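Local atomic coordinates of putative aspartyl-tRNA synthetase (Leishmania major, PDB entry 6OD8), a protein that probably catalyses the ATP-dependent attachment of L-aspartate to tRNA(Asp), releasing AMP and diphosphate. Residues F458-C463 against T470-M475; D493-R498 against D514-G519; L400-M405 against K435-R440. All coordinates share one frame; numbering follows the deposited sequence.

Contact 1. Residues F458-C463 against T470-M475; sequences FYTMEC and TNSYDM. With EDO (1,2-ethanediol), chain F; EDO (1,2-ethanediol), chain C.
N471 N donates to M461 O over 2.8 Å in a nearly straight hydrogen bond (170°). It accompanies a single beta bridge between E462 and T470, where the loop 458-463 meets the chain at the start of strand 472-477, which belongs to the large, mainly antiparallel sheet of the class II synthetase catalytic domain. N471 is also the centre of an inverse gamma turn, closed by a weak bond from S472 N to T470 O.

The side chain of N471 can be followed outward. Its CB lies 3.6 Å from M461 O and CG 3.9 Å from the same oxygen; the turn of CG beside the backbone N (chi1 -67°) carries the amide toward M461-C463. There the group forks. OD1 comes within 3.5 Å of C463 SG, while ND2 runs alongside M461, 3.5 Å from its CG. ND2 also makes weak hydrogen bonds to Q487 OE1 and to Q64 O of the second subunit. An amide suits this place because its NH2 can give to two acceptors while the nitrogen lies beside M461 CG.

T460 and T470 cross at about a right angle, with T460 CG2 3.6 Å from T470 CB. With the methyl turned inward, T460 OG1 is directed to P457 O. T470 OG1 receives S472 OG at 2.6 Å and is itself bonded to F451 O, so the buried hydroxyls are satisfied within the protein.

E462 N gives to O2 of the chain F ethanediol, and OE1 accepts from both diols, which probably come from the crystallisation liquor. The chemistry thus divides: methyls and linked hydroxyls fill the buried side, whereas the carboxylate shares its oxygens between the diols and R498, OE2 taking the salt bridge and O1 of the chain C diol.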
loop_
_atom_site.group_PDB
_atom_site.type_symbol
_atom_site.label_atom_id
_atom_site.label_comp_id
_atom_site.label_asym_id
_atom_site.label_seq_id
_atom_site.Cartn_x
_atom_site.Cartn_y
_atom_site.Cartn_z
ATOM N N PHE A 458 22.278 -1.159 -15.923
ATOM C CA PHE A 458 22.318 -1.552 -17.330
ATOM C C PHE A 458 21.047 -1.153 -18.079
ATOM O O PHE A 458 21.084 -0.984 -19.301
ATOM C CB PHE A 458 22.562 -3.075 -17.453
ATOM C CG PHE A 458 21.409 -3.920 -16.967
ATOM C CD1 PHE A 458 20.477 -4.425 -17.867
ATOM C CD2 PHE A 458 21.241 -4.186 -15.611
ATOM C CE1 PHE A 458 19.402 -5.177 -17.424
ATOM C CE2 PHE A 458 20.162 -4.946 -15.154
ATOM C CZ PHE A 458 19.243 -5.442 -16.062
ATOM N N TYR A 459 19.915 -1.031 -17.384
ATOM C CA TYR A 459 18.647 -0.686 -18.034
ATOM C C TYR A 459 18.440 0.825 -18.228
ATOM O O TYR A 459 17.378 1.231 -18.703
ATOM C CB TYR A 459 17.461 -1.265 -17.249
ATOM C CG TYR A 459 17.494 -1.047 -15.750
ATOM C CD1 TYR A 459 17.127 0.179 -15.191
ATOM C CD2 TYR A 459 17.885 -2.066 -14.892
ATOM C CE1 TYR A 459 17.167 0.380 -13.833
ATOM C CE2 TYR A 459 17.906 -1.874 -13.509
ATOM C CZ TYR A 459 17.556 -0.653 -12.999
ATOM O OH TYR A 459 17.588 -0.419 -11.649
ATOM N N THR A 460 19.424 1.660 -17.898
ATOM C CA THR A 460 19.277 3.109 -18.051
ATOM C C THR A 460 19.610 3.542 -19.480
ATOM O O THR A 460 20.687 3.217 -19.994
ATOM C CB THR A 460 20.205 3.821 -17.076
ATOM O OG1 THR A 460 19.957 3.319 -15.758
ATOM C CG2 THR A 460 19.964 5.338 -17.115
ATOM N N MET A 461 18.706 4.310 -20.106
ATOM C CA MET A 461 18.939 4.813 -21.462
ATOM C C MET A 461 20.047 5.859 -21.474
ATOM O O MET A 461 20.028 6.801 -20.677
ATOM C CB MET A 461 17.651 5.419 -22.037
ATOM C CG MET A 461 17.767 5.894 -23.506
ATOM S SD MET A 461 17.786 4.543 -24.688
ATOM C CE MET A 461 16.006 4.170 -24.766
ATOM N N GLU A 462 21.020 5.688 -22.383
ATOM C CA GLU A 462 22.100 6.661 -22.539
ATOM C C GLU A 462 21.641 7.875 -23.361
ATOM O O GLU A 462 20.718 7.793 -24.175
ATOM C CB GLU A 462 23.314 5.999 -23.212
ATOM C CG GLU A 462 24.022 4.977 -22.312
ATOM C CD GLU A 462 24.841 3.947 -23.087
ATOM O OE1 GLU A 462 25.004 4.100 -24.321
ATOM O OE2 GLU A 462 25.323 2.976 -22.458
ATOM N N CYS A 463 22.302 9.020 -23.145
ATOM C CA CYS A 463 22.021 10.191 -23.972
ATOM C C CYS A 463 22.535 9.961 -25.390
ATOM O O CYS A 463 23.678 9.535 -25.586
ATOM C CB CYS A 463 22.668 11.456 -23.401
ATOM S SG CYS A 463 22.231 11.766 -21.694
ATOM N N THR A 470 23.572 9.708 -19.155
ATOM C CA THR A 470 22.329 8.957 -19.260
ATOM C C THR A 470 21.142 9.883 -19.071
ATOM O O THR A 470 21.248 10.989 -18.524
ATOM C CB THR A 470 22.254 7.831 -18.215
ATOM O OG1 THR A 470 22.434 8.396 -16.906
ATOM C CG2 THR A 470 23.342 6.785 -18.483
ATOM N N ASN A 471 20.001 9.401 -19.554
ATOM C CA ASN A 471 18.719 10.072 -19.393
ATOM C C ASN A 471 18.188 9.749 -18.000
ATOM O O ASN A 471 17.231 8.996 -17.833
ATOM C CB ASN A 471 17.747 9.596 -20.463
ATOM C CG ASN A 471 18.153 10.024 -21.848
ATOM O OD1 ASN A 471 18.873 11.007 -22.006
ATOM N ND2 ASN A 471 17.680 9.297 -22.865
ATOM N N SER A 472 18.821 10.350 -16.991
ATOM C CA SER A 472 18.540 9.967 -15.608
ATOM C C SER A 472 18.798 11.151 -14.685
ATOM O O SER A 472 19.486 12.099 -15.055
ATOM C CB SER A 472 19.407 8.782 -15.183
ATOM O OG SER A 472 20.764 9.165 -15.107
ATOM N N TYR A 473 18.255 11.078 -13.468
ATOM C CA TYR A 473 18.473 12.137 -12.485
ATOM C C TYR A 473 18.447 11.526 -11.087
ATOM O O TYR A 473 17.915 10.433 -10.870
ATOM C CB TYR A 473 17.408 13.252 -12.605
ATOM C CG TYR A 473 16.045 12.727 -12.227
ATOM C CD1 TYR A 473 15.632 12.691 -10.888
ATOM C CD2 TYR A 473 15.194 12.203 -13.194
ATOM C CE1 TYR A 473 14.398 12.149 -10.522
ATOM C CE2 TYR A 473 13.949 11.665 -12.846
ATOM C CZ TYR A 473 13.560 11.640 -11.515
ATOM O OH TYR A 473 12.339 11.098 -11.183
ATOM N N ASP A 474 18.998 12.268 -10.127
ATOM C CA ASP A 474 18.839 11.976 -8.708
ATOM C C ASP A 474 18.161 13.167 -8.044
ATOM O O ASP A 474 18.399 14.316 -8.424
ATOM C CB ASP A 474 20.188 11.750 -8.003
ATOM C CG ASP A 474 20.669 10.307 -8.051
ATOM O OD1 ASP A 474 20.092 9.483 -8.793
ATOM O OD2 ASP A 474 21.658 10.012 -7.338
ATOM N N MET A 475 17.343 12.885 -7.035
ATOM C CA MET A 475 16.805 13.895 -6.135
ATOM C C MET A 475 17.455 13.804 -4.766
ATOM O O MET A 475 17.723 12.715 -4.253
ATOM C CB MET A 475 15.294 13.752 -5.929
ATOM C CG MET A 475 14.493 13.841 -7.187
ATOM S SD MET A 475 12.726 13.622 -6.831
ATOM C CE MET A 475 12.025 14.667 -8.108
HETATM C C1 EDO F . 22.058 3.272 -26.521
HETATM O O1 EDO F . 23.129 4.215 -26.310
HETATM C C2 EDO F . 20.991 3.443 -25.433
HETATM O O2 EDO F . 21.587 3.338 -24.132
HETATM C C1 EDO C . 26.257 0.313 -25.046
HETATM O O1 EDO C . 25.350 0.518 -23.951
HETATM C C2 EDO C . 26.131 1.457 -26.052
HETATM O O2 EDO C . 26.943 2.568 -25.650
#

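Contact 2. Residues D493-R498 against D514-G519; sequences DLLLAR and DSFRLG
F516 and R517 are the residues of D514-G519 that meet helix 492-501, the first against L495 and the second against L496. D514, at the end of helix 510-514, begins a type I beta turn that R517 closes through R517 N to D514 O. Its carboxylate also acts on the turn: D514 OD1 accepts R517 NE at 2.9 Å (162°), a salt bridge made on the anti side of the carboxylate, somewhat out of the carboxylate plane but in that of the guanidinium. S515 follows with OG 3.7 Å above the centre of the F516 ring, and that hydroxyl is bonded to Y512 O.

F516 reaches toward the helix. L495 CD2 comes to 3.7 Å from F516 CE2, and the two side chains cross at about a right angle. L495 gets there with CG anti to the backbone N (chi1 176°), which swings its branched end out to the ring. A flat aromatic suits a place where one leucine methyl comes in obliquely and Y512 meets it edge-to-face. Both segments belong to the connection between strands 480-487 and 523-529, antiparallel neighbours in the class II catalytic sheet, so the contact folds the two ends of that excursion together.

R517 follows at the partly exposed border: extended from CG to NE, it brings NH1 to 4.1 Å from L496 CD1, and its side chain also lies on P492. Such a chain combines an aliphatic stem with a charged end, suiting this position. D493 OD1 and R517 NH2, 5.2 Å apart, are near enough only for a probable long-range attraction. L518 turns to the second subunit, where its O is bonded to R213 NH1 and its side chain touches P182. G519, with a positive phi of 84° that a residue lacking CB adopts easily, offers its O to R94 NH1 of that subunit.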
loop_
_atom_site.group_PDB
_atom_site.type_symbol
_atom_site.label_atom_id
_atom_site.label_comp_id
_atom_site.label_asym_id
_atom_site.label_seq_id
_atom_site.Cartn_x
_atom_site.Cartn_y
_atom_site.Cartn_z
ATOM N N ASP A 493 17.667 -5.303 -27.932
ATOM C CA ASP A 493 19.047 -5.491 -28.364
ATOM C C ASP A 493 19.973 -4.482 -27.708
ATOM O O ASP A 493 21.076 -4.841 -27.269
ATOM C CB ASP A 493 19.129 -5.423 -29.888
ATOM C CG ASP A 493 18.374 -6.560 -30.551
ATOM O OD1 ASP A 493 18.942 -7.666 -30.656
ATOM O OD2 ASP A 493 17.192 -6.363 -30.916
ATOM N N LEU A 494 19.541 -3.215 -27.610
ATOM C CA LEU A 494 20.380 -2.233 -26.926
ATOM C C LEU A 494 20.471 -2.524 -25.440
ATOM O O LEU A 494 21.491 -2.217 -24.807
ATOM C CB LEU A 494 19.853 -0.824 -27.159
ATOM C CG LEU A 494 20.275 -0.201 -28.487
ATOM C CD1 LEU A 494 19.664 1.176 -28.625
ATOM C CD2 LEU A 494 21.801 -0.129 -28.586
ATOM N N LEU A 495 19.415 -3.109 -24.864
ATOM C CA LEU A 495 19.453 -3.474 -23.457
ATOM C C LEU A 495 20.484 -4.577 -23.203
ATOM O O LEU A 495 21.236 -4.517 -22.226
ATOM C CB LEU A 495 18.043 -3.891 -23.009
ATOM C CG LEU A 495 17.816 -4.402 -21.595
ATOM C CD1 LEU A 495 18.022 -3.300 -20.577
ATOM C CD2 LEU A 495 16.408 -4.967 -21.484
ATOM N N LEU A 496 20.560 -5.569 -24.088
ATOM C CA LEU A 496 21.616 -6.575 -23.952
ATOM C C LEU A 496 22.995 -5.960 -24.187
ATOM O O LEU A 496 23.964 -6.301 -23.495
ATOM C CB LEU A 496 21.361 -7.738 -24.914
ATOM C CG LEU A 496 20.173 -8.661 -24.599
ATOM C CD1 LEU A 496 19.857 -9.552 -25.788
ATOM C CD2 LEU A 496 20.447 -9.507 -23.357
ATOM N N ALA A 497 23.095 -5.032 -25.141
ATOM C CA ALA A 497 24.377 -4.401 -25.433
ATOM C C ALA A 497 24.889 -3.589 -24.245
ATOM O O ALA A 497 26.090 -3.616 -23.943
ATOM C CB ALA A 497 24.251 -3.524 -26.678
ATOM N N ARG A 498 24.008 -2.846 -23.560
ATOM C CA ARG A 498 24.492 -2.076 -22.416
ATOM C C ARG A 498 24.881 -3.004 -21.266
ATOM O O ARG A 498 25.901 -2.782 -20.601
ATOM C CB ARG A 498 23.463 -1.029 -21.973
ATOM C CG ARG A 498 23.973 -0.125 -20.818
ATOM C CD ARG A 498 23.062 1.078 -20.477
ATOM N NE ARG A 498 23.318 1.551 -19.114
ATOM C CZ ARG A 498 24.351 2.320 -18.773
ATOM N NH1 ARG A 498 25.206 2.738 -19.700
ATOM N NH2 ARG A 498 24.527 2.687 -17.514
ATOM N N ASP A 514 12.691 -10.572 -22.493
ATOM C CA ASP A 514 11.649 -11.053 -23.399
ATOM C C ASP A 514 10.408 -10.164 -23.381
ATOM O O ASP A 514 9.675 -10.110 -24.381
ATOM C CB ASP A 514 11.246 -12.481 -23.025
ATOM C CG ASP A 514 12.244 -13.511 -23.496
ATOM O OD1 ASP A 514 13.204 -13.140 -24.219
ATOM O OD2 ASP A 514 12.065 -14.695 -23.128
ATOM N N SER A 515 10.133 -9.493 -22.261
ATOM C CA SER A 515 8.937 -8.650 -22.189
ATOM C C SER A 515 9.001 -7.444 -23.113
ATOM O O SER A 515 7.968 -6.801 -23.328
ATOM C CB SER A 515 8.673 -8.171 -20.754
ATOM O OG SER A 515 9.540 -7.112 -20.353
ATOM N N PHE A 516 10.173 -7.125 -23.666
ATOM C CA PHE A 516 10.299 -5.999 -24.582
ATOM C C PHE A 516 10.283 -6.416 -26.041
ATOM O O PHE A 516 10.480 -5.563 -26.915
ATOM C CB PHE A 516 11.591 -5.224 -24.291
ATOM C CG PHE A 516 11.715 -4.781 -22.868
ATOM C CD1 PHE A 516 10.865 -3.800 -22.349
ATOM C CD2 PHE A 516 12.656 -5.360 -22.029
ATOM C CE1 PHE A 516 10.972 -3.394 -21.018
ATOM C CE2 PHE A 516 12.791 -4.937 -20.691
ATOM C CZ PHE A 516 11.928 -3.961 -20.191
ATOM N N ARG A 517 10.114 -7.713 -26.325
ATOM C CA ARG A 517 10.313 -8.211 -27.680
ATOM C C ARG A 517 9.039 -8.204 -28.511
ATOM O O ARG A 517 9.122 -8.310 -29.734
ATOM C CB ARG A 517 10.884 -9.627 -27.644
ATOM C CG ARG A 517 12.337 -9.710 -27.125
ATOM C CD ARG A 517 12.807 -11.159 -27.263
ATOM N NE ARG A 517 14.014 -11.470 -26.507
ATOM C CZ ARG A 517 15.244 -11.141 -26.891
ATOM N NH1 ARG A 517 16.280 -11.485 -26.135
ATOM N NH2 ARG A 517 15.445 -10.439 -28.007
ATOM N N LEU A 518 7.872 -8.059 -27.883
ATOM C CA LEU A 518 6.574 -8.126 -28.561
ATOM C C LEU A 518 5.950 -6.737 -28.675
ATOM O O LEU A 518 4.744 -6.550 -28.469
ATOM C CB LEU A 518 5.624 -9.075 -27.826
ATOM C CG LEU A 518 6.170 -10.484 -27.551
ATOM C CD1 LEU A 518 5.154 -11.319 -26.775
ATOM C CD2 LEU A 518 6.580 -11.189 -28.848
ATOM N N GLY A 519 6.778 -5.756 -29.008
ATOM C CA GLY A 519 6.402 -4.361 -29.013
ATOM C C GLY A 519 6.534 -3.783 -27.622
ATOM O O GLY A 519 5.974 -4.337 -26.665
#

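Contact 3. Residues L400-M405 against K435-R440; sequences LRINYM and KLVKER
This is a small, buried, wholly apolar contact between a strand and a helix, in which L400 and I402 of strand 400-403 pack on V437 of helix 427-441, at one flank of the class II catalytic sheet. The strand's alternation puts L400 and I402 on the face turned to the helix, and V437 answers with one methyl for each.

L400 and V437 reach toward each other tip to tip, with L400 CD2 3.7 Å from V437 CG1. V437 CG1 stands anti to the backbone N (chi1 165°), which aims it at L400 and leaves CG2 for the isoleucine. I402 and V437 slide past each other in opposite directions, and the looser approach is I402 CD1 to V437 CG2 at 4.1 Å. Beta-branched valine is short enough to let strand and helix approach, while leucine and isoleucine supply the longer reach from the sheet.

Beyond the strand, N403 caps helix 404-412: its OD1 accepts M405 N at 2.7 Å from above the carbonyl plane, a bent bond of 132°.

R401 turns to the other face, making salt bridges to D329 and E332 of helix 325-342. Strand 400-403 is hydrogen-bonded to strand 445-449 beside it, and F446, L410 of helix 404-412 and Y441 complete the apolar surroundings of the contact.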
loop_
_atom_site.group_PDB
_atom_site.type_symbol
_atom_site.label_atom_id
_atom_site.label_comp_id
_atom_site.label_asym_id
_atom_site.label_seq_id
_atom_site.Cartn_x
_atom_site.Cartn_y
_atom_site.Cartn_z
ATOM N N LEU A 400 14.250 23.116 -7.884
ATOM C CA LEU A 400 15.538 23.359 -8.537
ATOM C C LEU A 400 16.091 22.123 -9.253
ATOM O O LEU A 400 16.139 21.029 -8.687
ATOM C CB LEU A 400 16.547 23.837 -7.493
ATOM C CG LEU A 400 17.924 24.238 -7.990
ATOM C CD1 LEU A 400 17.730 25.547 -8.721
ATOM C CD2 LEU A 400 18.850 24.409 -6.789
ATOM N N ARG A 401 16.549 22.324 -10.490
ATOM C CA ARG A 401 17.222 21.316 -11.303
ATOM C C ARG A 401 18.574 21.889 -11.694
ATOM O O ARG A 401 18.635 23.036 -12.135
ATOM C CB ARG A 401 16.431 20.995 -12.578
ATOM C CG ARG A 401 15.001 20.558 -12.366
ATOM C CD ARG A 401 14.334 20.235 -13.699
ATOM N NE ARG A 401 12.932 19.846 -13.527
ATOM C CZ ARG A 401 12.130 19.494 -14.528
ATOM N NH1 ARG A 401 12.598 19.470 -15.774
ATOM N NH2 ARG A 401 10.861 19.170 -14.282
ATOM N N ILE A 402 19.649 21.117 -11.503
ATOM C CA ILE A 402 20.992 21.500 -11.937
ATOM C C ILE A 402 21.551 20.329 -12.728
ATOM O O ILE A 402 21.497 19.183 -12.270
ATOM C CB ILE A 402 21.929 21.860 -10.763
ATOM C CG1 ILE A 402 21.315 22.960 -9.891
ATOM C CG2 ILE A 402 23.312 22.336 -11.281
ATOM C CD1 ILE A 402 22.158 23.307 -8.670
ATOM N N ASN A 403 22.049 20.617 -13.922
ATOM C CA ASN A 403 22.746 19.604 -14.701
ATOM C C ASN A 403 23.933 19.054 -13.913
ATOM O O ASN A 403 24.634 19.795 -13.212
ATOM C CB ASN A 403 23.213 20.220 -16.022
ATOM C CG ASN A 403 24.110 19.305 -16.788
ATOM O OD1 ASN A 403 25.331 19.353 -16.651
ATOM N ND2 ASN A 403 23.518 18.451 -17.597
ATOM N N TYR A 404 24.158 17.744 -14.042
ATOM C CA TYR A 404 25.241 17.069 -13.338
ATOM C C TYR A 404 26.593 17.755 -13.561
ATOM O O TYR A 404 27.389 17.904 -12.620
ATOM C CB TYR A 404 25.303 15.606 -13.793
ATOM C CG TYR A 404 26.262 14.754 -12.998
ATOM C CD1 TYR A 404 25.821 14.044 -11.895
ATOM C CD2 TYR A 404 27.612 14.647 -13.363
ATOM C CE1 TYR A 404 26.685 13.259 -11.158
ATOM C CE2 TYR A 404 28.490 13.857 -12.631
ATOM C CZ TYR A 404 28.020 13.170 -11.529
ATOM O OH TYR A 404 28.868 12.382 -10.780
ATOM N N MET A 405 26.880 18.182 -14.794
ATOM C CA MET A 405 28.187 18.797 -15.037
ATOM C C MET A 405 28.307 20.133 -14.330
ATOM O O MET A 405 29.398 20.491 -13.880
ATOM C CB MET A 405 28.446 18.948 -16.538
ATOM C CG MET A 405 28.613 17.604 -17.239
ATOM S SD MET A 405 29.104 17.812 -18.974
ATOM C CE MET A 405 27.496 18.125 -19.710
ATOM N N LYS A 435 24.907 21.340 0.738
ATOM C CA LYS A 435 25.204 22.557 1.487
ATOM C C LYS A 435 25.448 23.729 0.545
ATOM O O LYS A 435 24.930 24.832 0.762
ATOM C CB LYS A 435 26.412 22.342 2.409
ATOM N N LEU A 436 26.240 23.511 -0.512
ATOM C CA LEU A 436 26.457 24.562 -1.507
ATOM C C LEU A 436 25.147 24.989 -2.161
ATOM O O LEU A 436 24.929 26.183 -2.412
ATOM C CB LEU A 436 27.456 24.090 -2.572
ATOM C CG LEU A 436 28.887 23.857 -2.082
ATOM C CD1 LEU A 436 29.784 23.189 -3.144
ATOM C CD2 LEU A 436 29.488 25.186 -1.664
ATOM N N VAL A 437 24.266 24.025 -2.450
ATOM C CA VAL A 437 22.966 24.345 -3.033
ATOM C C VAL A 437 22.113 25.131 -2.045
ATOM O O VAL A 437 21.433 26.097 -2.420
ATOM C CB VAL A 437 22.264 23.059 -3.503
ATOM C CG1 VAL A 437 20.773 23.324 -3.771
ATOM C CG2 VAL A 437 22.971 22.517 -4.759
ATOM N N LYS A 438 22.135 24.742 -0.767
ATOM C CA LYS A 438 21.339 25.467 0.219
ATOM C C LYS A 438 21.832 26.900 0.358
ATOM O O LYS A 438 21.031 27.843 0.405
ATOM C CB LYS A 438 21.373 24.736 1.564
ATOM C CG LYS A 438 20.574 25.408 2.700
ATOM C CD LYS A 438 19.083 25.420 2.438
ATOM C CE LYS A 438 18.308 26.022 3.631
ATOM N NZ LYS A 438 18.477 25.206 4.877
ATOM N N GLU A 439 23.154 27.082 0.389
ATOM C CA GLU A 439 23.718 28.411 0.576
ATOM C C GLU A 439 23.471 29.304 -0.633
ATOM O O GLU A 439 23.180 30.491 -0.472
ATOM C CB GLU A 439 25.210 28.295 0.882
ATOM C CG GLU A 439 25.481 27.591 2.211
ATOM C CD GLU A 439 26.963 27.429 2.528
ATOM O OE1 GLU A 439 27.802 27.670 1.630
ATOM O OE2 GLU A 439 27.279 27.057 3.686
ATOM N N ARG A 440 23.552 28.750 -1.847
ATOM C CA ARG A 440 23.402 29.556 -3.064
ATOM C C ARG A 440 21.942 29.827 -3.392
ATOM O O ARG A 440 21.564 30.974 -3.663
ATOM C CB ARG A 440 24.046 28.861 -4.266
ATOM C CG ARG A 440 24.074 29.776 -5.508
ATOM C CD ARG A 440 24.803 29.152 -6.684
ATOM N NE ARG A 440 24.598 29.894 -7.937
ATOM C CZ ARG A 440 25.197 31.045 -8.226
ATOM N NH1 ARG A 440 26.014 31.600 -7.340
ATOM N NH2 ARG A 440 24.979 31.645 -9.396
#

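How the contacts relate
Contacts 1 and 3 are buried and reach the same sheet, through strands 472-477 and 400-403, which strand 445-449 separates; their nearest atoms stay about 7 Å apart. Contact 2 joins a helix to a loop and is only partly buried, and its chemistry follows that burial: an aromatic-aliphatic touch on the inner side, a guanidinium at the partly exposed border. Contact 3 is purely aliphatic, whereas contact 1 combines a backbone bond with polar side chains. Contacts 1 and 2 meet directly: E462 OE2 and R498 NH1 form a 2.8 Å salt bridge, and Y459 packs on L495. Both also touch the second subunit, while contact 3 lies within its own chain.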